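Local coordinates for putative HMP/thiamine permease protein YkoE (Bacillus subtilis, PDB 5EDL), which is the membrane-embedded, thiamine-binding S component of an energy-coupling factor transporter and probably carries thiamine or its hydroxymethylpyrimidine precursor across the membrane, at residues Y21-H26 / E75-P81; V88-Q93 / A124-D129. One frame throughout, in Å; residues are numbered along the deposited sequence.

How the contacts relate
Contacts 1 and 2 lie on two flanks of one thiamine site in an all-helical membrane protein. Along the chain they come in series: 21-26 on helix 4-35 meets 75-81, which starts in the last part of helix 63-77; then 88-93 on helix 85-103 meets 124-129 on helix 111-132. Helix 63-77 and helix 85-103 are consecutive, so the turn that closes contact 1 leads into the first helix of contact 2. The two centres are 16 Å apart and their nearest atoms about 6 Å, without touching; thiamine bridges them. Contact 1 sets the E75 carboxylate beside N1A of the pyrimidine, while contact 2 holds N3A, the amino group and the distant hydroxyethyl end.

Contact 1 (Y21-H26 / E75-P81); sequences YLLFTH and ECLLGNP. With VIB (3-(4-amino-2-methyl-pyrimidin-5-ylmethyl)-5-(2-hydroxy-ethyl)-4-methyl-thiazol-3-ium), chain B.
L22 and E75 bring segment 21-26 of helix 4-35 and the last part of helix 63-77 to 5.7 Å between their CA atoms, after which the 75-81 segment turns through a Schellman motif at G79 and runs on past T25 and H26. The carboxylate of E75 is the polar centre. Its chain is extended, with CG anti to the backbone N (chi1 -169°), which carries the group past L22 to T25 and the ligand. T25 OG1 donates to E75 OE2 at 2.7 Å, nearly in line with the C-O bond. N80 ND2 reaches the same oxygen at 2.9 Å from well above the carboxylate plane, so two donors grip OE2. The other oxygen, OE1, lies 2.7 Å from N1A of the thiamine pyrimidine and sits at the ring edge of Y21. All three residues line the thiamine pocket: T25 OG1 is 3.1 Å from thiamine C6A, and Y21 CD2 is 3.6 Å from the methyl CM2. Cut back to an alanine, E75 would lose the carboxylate beside N1A, and T25 OG1 and N80 ND2 would probably be left without their common acceptor. Outside this polar cluster L22 packs between the two segments: CD2 meets L78 CB at 3.5 Å, and CD1 lies 3.8 Å from N80 N. H26 and P81 touch more loosely at the rim. Around the contact, the Y21 hydroxyl bonds to E68 and V50 N and its ring packs edge-to-face with W47, N80 OD1 bonds to S82, and V86 of helix 85-103 packs against E75 and N80.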
loop_
_atom_site.group_PDB
_atom_site.type_symbol
_atom_site.label_atom_id
_atom_site.label_comp_id
_atom_site.label_asym_id
_atom_site.label_seq_id
_atom_site.Cartn_x
_atom_site.Cartn_y
_atom_site.Cartn_z
ATOM N N TYR A 21 -3.637 -9.841 1.938
ATOM C CA TYR A 21 -2.969 -9.527 3.200
ATOM C C TYR A 21 -3.002 -10.727 4.162
ATOM O O TYR A 21 -2.007 -11.054 4.798
ATOM C CB TYR A 21 -3.625 -8.323 3.891
ATOM C CG TYR A 21 -3.325 -6.963 3.286
ATOM C CD1 TYR A 21 -2.696 -6.839 2.053
ATOM C CD2 TYR A 21 -3.663 -5.804 3.968
ATOM C CE1 TYR A 21 -2.412 -5.593 1.518
ATOM C CE2 TYR A 21 -3.385 -4.563 3.450
ATOM C CZ TYR A 21 -2.760 -4.463 2.231
ATOM O OH TYR A 21 -2.493 -3.228 1.739
ATOM N N LEU A 22 -4.162 -11.357 4.279
ATOM C CA LEU A 22 -4.331 -12.452 5.231
ATOM C C LEU A 22 -3.455 -13.653 4.862
ATOM O O LEU A 22 -2.859 -14.294 5.731
ATOM C CB LEU A 22 -5.801 -12.876 5.305
ATOM C CG LEU A 22 -6.134 -14.010 6.283
ATOM C CD1 LEU A 22 -5.690 -13.661 7.702
ATOM C CD2 LEU A 22 -7.626 -14.323 6.248
ATOM N N LEU A 23 -3.404 -13.955 3.570
ATOM C CA LEU A 23 -2.570 -15.033 3.053
ATOM C C LEU A 23 -1.098 -14.782 3.385
ATOM O O LEU A 23 -0.404 -15.665 3.895
ATOM C CB LEU A 23 -2.760 -15.177 1.538
ATOM C CG LEU A 23 -1.693 -15.954 0.764
ATOM C CD1 LEU A 23 -1.555 -17.372 1.288
ATOM C CD2 LEU A 23 -2.019 -15.973 -0.735
ATOM N N PHE A 24 -0.635 -13.564 3.119
ATOM C CA PHE A 24 0.754 -13.206 3.401
ATOM C C PHE A 24 1.051 -13.154 4.888
ATOM O O PHE A 24 2.169 -13.442 5.309
ATOM C CB PHE A 24 1.108 -11.872 2.744
ATOM C CG PHE A 24 1.532 -12.017 1.318
ATOM C CD1 PHE A 24 2.868 -12.174 0.995
ATOM C CD2 PHE A 24 0.599 -12.031 0.303
ATOM C CE1 PHE A 24 3.263 -12.328 -0.312
ATOM C CE2 PHE A 24 0.994 -12.176 -1.007
ATOM C CZ PHE A 24 2.332 -12.336 -1.309
ATOM N N THR A 25 0.052 -12.802 5.686
ATOM C CA THR A 25 0.226 -12.836 7.130
ATOM C C THR A 25 0.506 -14.265 7.600
ATOM O O THR A 25 1.391 -14.497 8.437
ATOM C CB THR A 25 -0.997 -12.273 7.855
ATOM O OG1 THR A 25 -0.973 -10.850 7.745
ATOM C CG2 THR A 25 -0.986 -12.667 9.336
ATOM N N HIS A 26 -0.239 -15.219 7.053
ATOM C CA HIS A 26 -0.021 -16.623 7.401
ATOM C C HIS A 26 1.411 -17.058 7.036
ATOM O O HIS A 26 2.101 -17.653 7.859
ATOM C CB HIS A 26 -1.066 -17.506 6.719
ATOM C CG HIS A 26 -2.365 -17.573 7.464
ATOM N ND1 HIS A 26 -2.468 -18.113 8.728
ATOM C CD2 HIS A 26 -3.612 -17.159 7.128
ATOM C CE1 HIS A 26 -3.723 -18.031 9.139
ATOM N NE2 HIS A 26 -4.436 -17.456 8.187
ATOM N N GLU A 75 -9.183 -7.790 7.012
ATOM C CA GLU A 75 -8.226 -8.850 7.313
ATOM C C GLU A 75 -8.442 -9.381 8.745
ATOM O O GLU A 75 -8.397 -10.584 8.982
ATOM C CB GLU A 75 -6.784 -8.361 7.134
ATOM C CG GLU A 75 -5.778 -9.504 7.186
ATOM C CD GLU A 75 -4.345 -9.026 7.350
ATOM O OE1 GLU A 75 -4.085 -7.828 7.108
ATOM O OE2 GLU A 75 -3.491 -9.851 7.737
ATOM N N CYS A 76 -8.680 -8.471 9.682
ATOM C CA CYS A 76 -9.000 -8.841 11.056
ATOM C C CYS A 76 -10.253 -9.714 11.100
ATOM O O CYS A 76 -10.254 -10.784 11.706
ATOM C CB CYS A 76 -9.192 -7.594 11.928
ATOM S SG CYS A 76 -9.762 -7.955 13.632
ATOM N N LEU A 77 -11.312 -9.250 10.438
ATOM C CA LEU A 77 -12.580 -9.975 10.369
ATOM C C LEU A 77 -12.423 -11.384 9.802
ATOM O O LEU A 77 -13.055 -12.324 10.290
ATOM C CB LEU A 77 -13.609 -9.206 9.513
ATOM C CG LEU A 77 -14.048 -7.828 10.006
ATOM C CD1 LEU A 77 -15.166 -7.268 9.140
ATOM C CD2 LEU A 77 -14.459 -7.884 11.474
ATOM N N LEU A 78 -11.609 -11.511 8.758
ATOM C CA LEU A 78 -11.361 -12.793 8.102
ATOM C C LEU A 78 -10.522 -13.753 8.941
ATOM O O LEU A 78 -10.322 -14.895 8.550
ATOM C CB LEU A 78 -10.674 -12.579 6.755
ATOM C CG LEU A 78 -11.539 -11.906 5.688
ATOM C CD1 LEU A 78 -10.733 -11.609 4.443
ATOM C CD2 LEU A 78 -12.751 -12.773 5.364
ATOM N N GLY A 79 -10.013 -13.284 10.075
ATOM C CA GLY A 79 -9.371 -14.174 11.024
ATOM C C GLY A 79 -7.882 -13.999 11.256
ATOM O O GLY A 79 -7.212 -14.954 11.643
ATOM N N ASN A 80 -7.359 -12.798 11.038
ATOM C CA ASN A 80 -5.970 -12.513 11.410
ATOM C C ASN A 80 -5.727 -12.964 12.850
ATOM O O ASN A 80 -6.428 -12.533 13.756
ATOM C CB ASN A 80 -5.646 -11.026 11.259
ATOM C CG ASN A 80 -4.185 -10.707 11.566
ATOM O OD1 ASN A 80 -3.777 -10.651 12.728
ATOM N ND2 ASN A 80 -3.396 -10.498 10.525
ATOM N N PRO A 81 -4.743 -13.852 13.057
ATOM C CA PRO A 81 -4.502 -14.487 14.364
ATOM C C PRO A 81 -4.130 -13.491 15.470
ATOM O O PRO A 81 -4.315 -13.788 16.656
ATOM C CB PRO A 81 -3.329 -15.447 14.086
ATOM C CG PRO A 81 -3.262 -15.572 12.596
ATOM C CD PRO A 81 -3.770 -14.282 12.041
HETATM C CM2 VIB B . -2.648 -4.797 7.261
HETATM N N4A VIB B . 2.038 -5.258 8.597
HETATM C CM4 VIB B . 4.496 -9.243 9.790
HETATM O O1 VIB B . 6.165 -6.543 11.994
HETATM C C7 VIB B . 5.623 -7.049 13.198
HETATM C C6 VIB B . 4.993 -8.389 12.902
HETATM C C2 VIB B . 1.472 -7.386 11.393
HETATM S S1 VIB B . 2.459 -7.389 12.609
HETATM C C5 VIB B . 3.729 -8.122 12.105
HETATM C C4 VIB B . 3.538 -8.496 10.725
HETATM N N3 VIB B . 2.105 -8.034 10.280
HETATM C C7A VIB B . 1.601 -8.307 8.938
HETATM C C4A VIB B . 0.746 -5.861 8.348
HETATM N N3A VIB B . -0.287 -5.116 7.950
HETATM C C2A VIB B . -1.493 -5.704 7.720
HETATM N N1A VIB B . -1.641 -7.058 7.879
HETATM C C6A VIB B . -0.600 -7.831 8.280
HETATM C C5A VIB B . 0.605 -7.215 8.509
#

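Contact 2 (V88-Q93 / A124-D129); sequences VIGIVQ and ASFIYD. With VIB (3-(4-amino-2-methyl-pyrimidin-5-ylmethyl)-5-(2-hydroxy-ethyl)-4-methyl-thiazol-3-ium), chain B; MPG ([(Z)-octadec-9-enyl] (2R)-2,3-bis(oxidanyl)propanoate), chain D.
I89 and Y128 lead a buried, largely apolar contact that packs helix 85-103 against helix 111-132 between the thiamine site and a bound lipid. The two short axes approach to 8.8 Å at 142°, broadly antiparallel. I89 CG1, anti to the backbone N (chi1 -155°), lies over one face of the Y128 ring in a CH-pi contact, 3.9 Å from the centroid, while CD1 reaches on to Y128 CD1. V88 CG1 touches the same ring at CE2, 3.7 Å away. V92 CG1 packs 3.5 Å from A124 CB and comes 3.1 Å from A124 O, and Q93 lies beside S125 CB. On the lipid side A124, I127 and Y128 meet the MPG chain. On the ligand side the flat amide of Q93 pairs with the pyrimidine: OE1 accepts from thiamine N4A at 2.8 Å, and NE2 donates to N3A at 3.2 Å as well as bonding to E68. D129 OD2 accepts from the thiamine hydroxyl O1 at 2.7 Å; R150 forms a salt bridge with the same carboxylate, and S133 bonds to its OD1. The pair forms one wall of the thiamine pocket of this ECF S component, polar toward the vitamin and apolar toward the lipid.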
loop_
_atom_site.group_PDB
_atom_site.type_symbol
_atom_site.label_atom_id
_atom_site.label_comp_id
_atom_site.label_asym_id
_atom_site.label_seq_id
_atom_site.Cartn_x
_atom_site.Cartn_y
_atom_site.Cartn_z
ATOM N N VAL A 88 -4.581 -1.626 14.190
ATOM C CA VAL A 88 -3.687 -0.567 14.639
ATOM C C VAL A 88 -2.503 -0.404 13.683
ATOM O O VAL A 88 -2.184 0.710 13.259
ATOM C CB VAL A 88 -3.137 -0.822 16.056
ATOM C CG1 VAL A 88 -2.312 0.382 16.514
ATOM C CG2 VAL A 88 -4.271 -1.128 17.051
ATOM N N ILE A 89 -1.843 -1.504 13.328
ATOM C CA ILE A 89 -0.699 -1.350 12.432
ATOM C C ILE A 89 -1.192 -0.889 11.063
ATOM O O ILE A 89 -0.490 -0.172 10.345
ATOM C CB ILE A 89 0.157 -2.647 12.311
ATOM C CG1 ILE A 89 1.598 -2.272 11.900
ATOM C CG2 ILE A 89 -0.496 -3.658 11.364
ATOM C CD1 ILE A 89 2.625 -3.405 11.955
ATOM N N GLY A 90 -2.422 -1.260 10.719
ATOM C CA GLY A 90 -3.032 -0.783 9.484
ATOM C C GLY A 90 -3.198 0.730 9.493
ATOM O O GLY A 90 -2.830 1.410 8.535
ATOM N N ILE A 91 -3.746 1.258 10.584
ATOM C CA ILE A 91 -3.883 2.701 10.756
ATOM C C ILE A 91 -2.500 3.360 10.655
ATOM O O ILE A 91 -2.321 4.318 9.909
ATOM C CB ILE A 91 -4.546 3.059 12.106
ATOM C CG1 ILE A 91 -6.021 2.604 12.126
ATOM C CG2 ILE A 91 -4.416 4.561 12.399
ATOM C CD1 ILE A 91 -6.643 2.601 13.523
ATOM N N VAL A 92 -1.518 2.817 11.373
ATOM C CA VAL A 92 -0.164 3.380 11.360
ATOM C C VAL A 92 0.434 3.381 9.942
ATOM O O VAL A 92 0.972 4.379 9.487
ATOM C CB VAL A 92 0.771 2.606 12.338
ATOM C CG1 VAL A 92 2.230 2.984 12.121
ATOM C CG2 VAL A 92 0.360 2.867 13.784
ATOM N N GLN A 93 0.321 2.259 9.245
ATOM C CA GLN A 93 0.820 2.158 7.880
ATOM C C GLN A 93 0.102 3.137 6.944
ATOM O O GLN A 93 0.752 3.764 6.125
ATOM C CB GLN A 93 0.702 0.712 7.377
ATOM C CG GLN A 93 1.716 -0.192 8.102
ATOM C CD GLN A 93 1.413 -1.686 8.058
ATOM O OE1 GLN A 93 2.168 -2.488 8.625
ATOM N NE2 GLN A 93 0.321 -2.065 7.420
ATOM N N ALA A 124 6.736 3.911 9.435
ATOM C CA ALA A 124 5.684 3.970 10.450
ATOM C C ALA A 124 5.463 2.604 11.125
ATOM O O ALA A 124 5.291 2.524 12.341
ATOM C CB ALA A 124 4.384 4.468 9.839
ATOM N N SER A 125 5.451 1.540 10.324
ATOM C CA SER A 125 5.248 0.213 10.871
ATOM C C SER A 125 6.467 -0.187 11.689
ATOM O O SER A 125 6.334 -0.913 12.653
ATOM C CB SER A 125 4.966 -0.823 9.769
ATOM O OG SER A 125 6.036 -0.912 8.849
ATOM N N PHE A 126 7.651 0.290 11.316
ATOM C CA PHE A 126 8.847 -0.066 12.087
ATOM C C PHE A 126 8.780 0.587 13.478
ATOM O O PHE A 126 9.102 -0.032 14.489
ATOM C CB PHE A 126 10.124 0.337 11.342
ATOM C CG PHE A 126 11.289 -0.570 11.611
ATOM C CD1 PHE A 126 11.476 -1.724 10.861
ATOM C CD2 PHE A 126 12.185 -0.287 12.627
ATOM C CE1 PHE A 126 12.541 -2.563 11.105
ATOM C CE2 PHE A 126 13.260 -1.136 12.882
ATOM C CZ PHE A 126 13.439 -2.271 12.118
ATOM N N ILE A 127 8.320 1.833 13.521
ATOM C CA ILE A 127 8.091 2.502 14.795
ATOM C C ILE A 127 7.112 1.702 15.649
ATOM O O ILE A 127 7.383 1.438 16.829
ATOM C CB ILE A 127 7.542 3.921 14.593
ATOM C CG1 ILE A 127 8.606 4.802 13.930
ATOM C CG2 ILE A 127 7.063 4.486 15.929
ATOM C CD1 ILE A 127 8.114 6.197 13.567
ATOM N N TYR A 128 5.990 1.311 15.041
ATOM C CA TYR A 128 4.987 0.493 15.712
ATOM C C TYR A 128 5.618 -0.770 16.324
ATOM O O TYR A 128 5.367 -1.102 17.484
ATOM C CB TYR A 128 3.869 0.100 14.736
ATOM C CG TYR A 128 2.894 -0.927 15.278
ATOM C CD1 TYR A 128 3.138 -2.290 15.139
ATOM C CD2 TYR A 128 1.736 -0.538 15.926
ATOM C CE1 TYR A 128 2.247 -3.242 15.638
ATOM C CE2 TYR A 128 0.832 -1.479 16.423
ATOM C CZ TYR A 128 1.098 -2.832 16.275
ATOM O OH TYR A 128 0.215 -3.770 16.769
ATOM N N ASP A 129 6.443 -1.457 15.539
ATOM C CA ASP A 129 7.048 -2.706 15.993
ATOM C C ASP A 129 8.008 -2.533 17.171
ATOM O O ASP A 129 8.122 -3.418 18.023
ATOM C CB ASP A 129 7.774 -3.385 14.832
ATOM C CG ASP A 129 6.812 -3.990 13.821
ATOM O OD1 ASP A 129 5.646 -4.290 14.187
ATOM O OD2 ASP A 129 7.234 -4.176 12.667
HETATM C CM2 VIB B . -2.648 -4.797 7.261
HETATM N N4A VIB B . 2.038 -5.258 8.597
HETATM C CM4 VIB B . 4.496 -9.243 9.790
HETATM O O1 VIB B . 6.165 -6.543 11.994
HETATM C C7 VIB B . 5.623 -7.049 13.198
HETATM C C6 VIB B . 4.993 -8.389 12.902
HETATM C C2 VIB B . 1.472 -7.386 11.393
HETATM S S1 VIB B . 2.459 -7.389 12.609
HETATM C C5 VIB B . 3.729 -8.122 12.105
HETATM C C4 VIB B . 3.538 -8.496 10.725
HETATM N N3 VIB B . 2.105 -8.034 10.280
HETATM C C7A VIB B . 1.601 -8.307 8.938
HETATM C C4A VIB B . 0.746 -5.861 8.348
HETATM N N3A VIB B . -0.287 -5.116 7.950
HETATM C C2A VIB B . -1.493 -5.704 7.720
HETATM N N1A VIB B . -1.641 -7.058 7.879
HETATM C C6A VIB B . -0.600 -7.831 8.280
HETATM C C5A VIB B . 0.605 -7.215 8.509
HETATM C C2 MPG D . 2.007 3.632 18.199
HETATM C C3 MPG D . 3.009 3.782 17.071
HETATM C C4 MPG D . 2.942 5.193 16.527
HETATM C C5 MPG D . 3.732 5.340 15.241
HETATM C C6 MPG D . 3.426 6.704 14.656
HETATM C C7 MPG D . 4.390 7.052 13.536
HETATM C C8 MPG D . 3.724 6.889 12.182
HETATM C C9 MPG D . 3.262 8.223 11.632
HETATM C C10 MPG D . 3.927 8.811 10.614
HETATM C C11 MPG D . 5.147 8.150 10.000
HETATM C C12 MPG D . 6.187 9.194 9.647
HETATM C C13 MPG D . 6.923 8.779 8.392
HETATM O O1 MPG D . 0.718 1.790 19.038
HETATM C C1 MPG D . 2.028 2.215 18.723
HETATM C CXD MPG D . -0.490 0.062 20.468
HETATM O O2 MPG D . -1.739 0.711 20.490
HETATM C C21 MPG D . -0.282 -0.654 21.786
HETATM O O3 MPG D . -1.090 -1.811 21.838
HETATM O O4 MPG D . 1.443 1.264 21.122
HETATM C CX3 MPG D . 0.620 1.075 20.249
#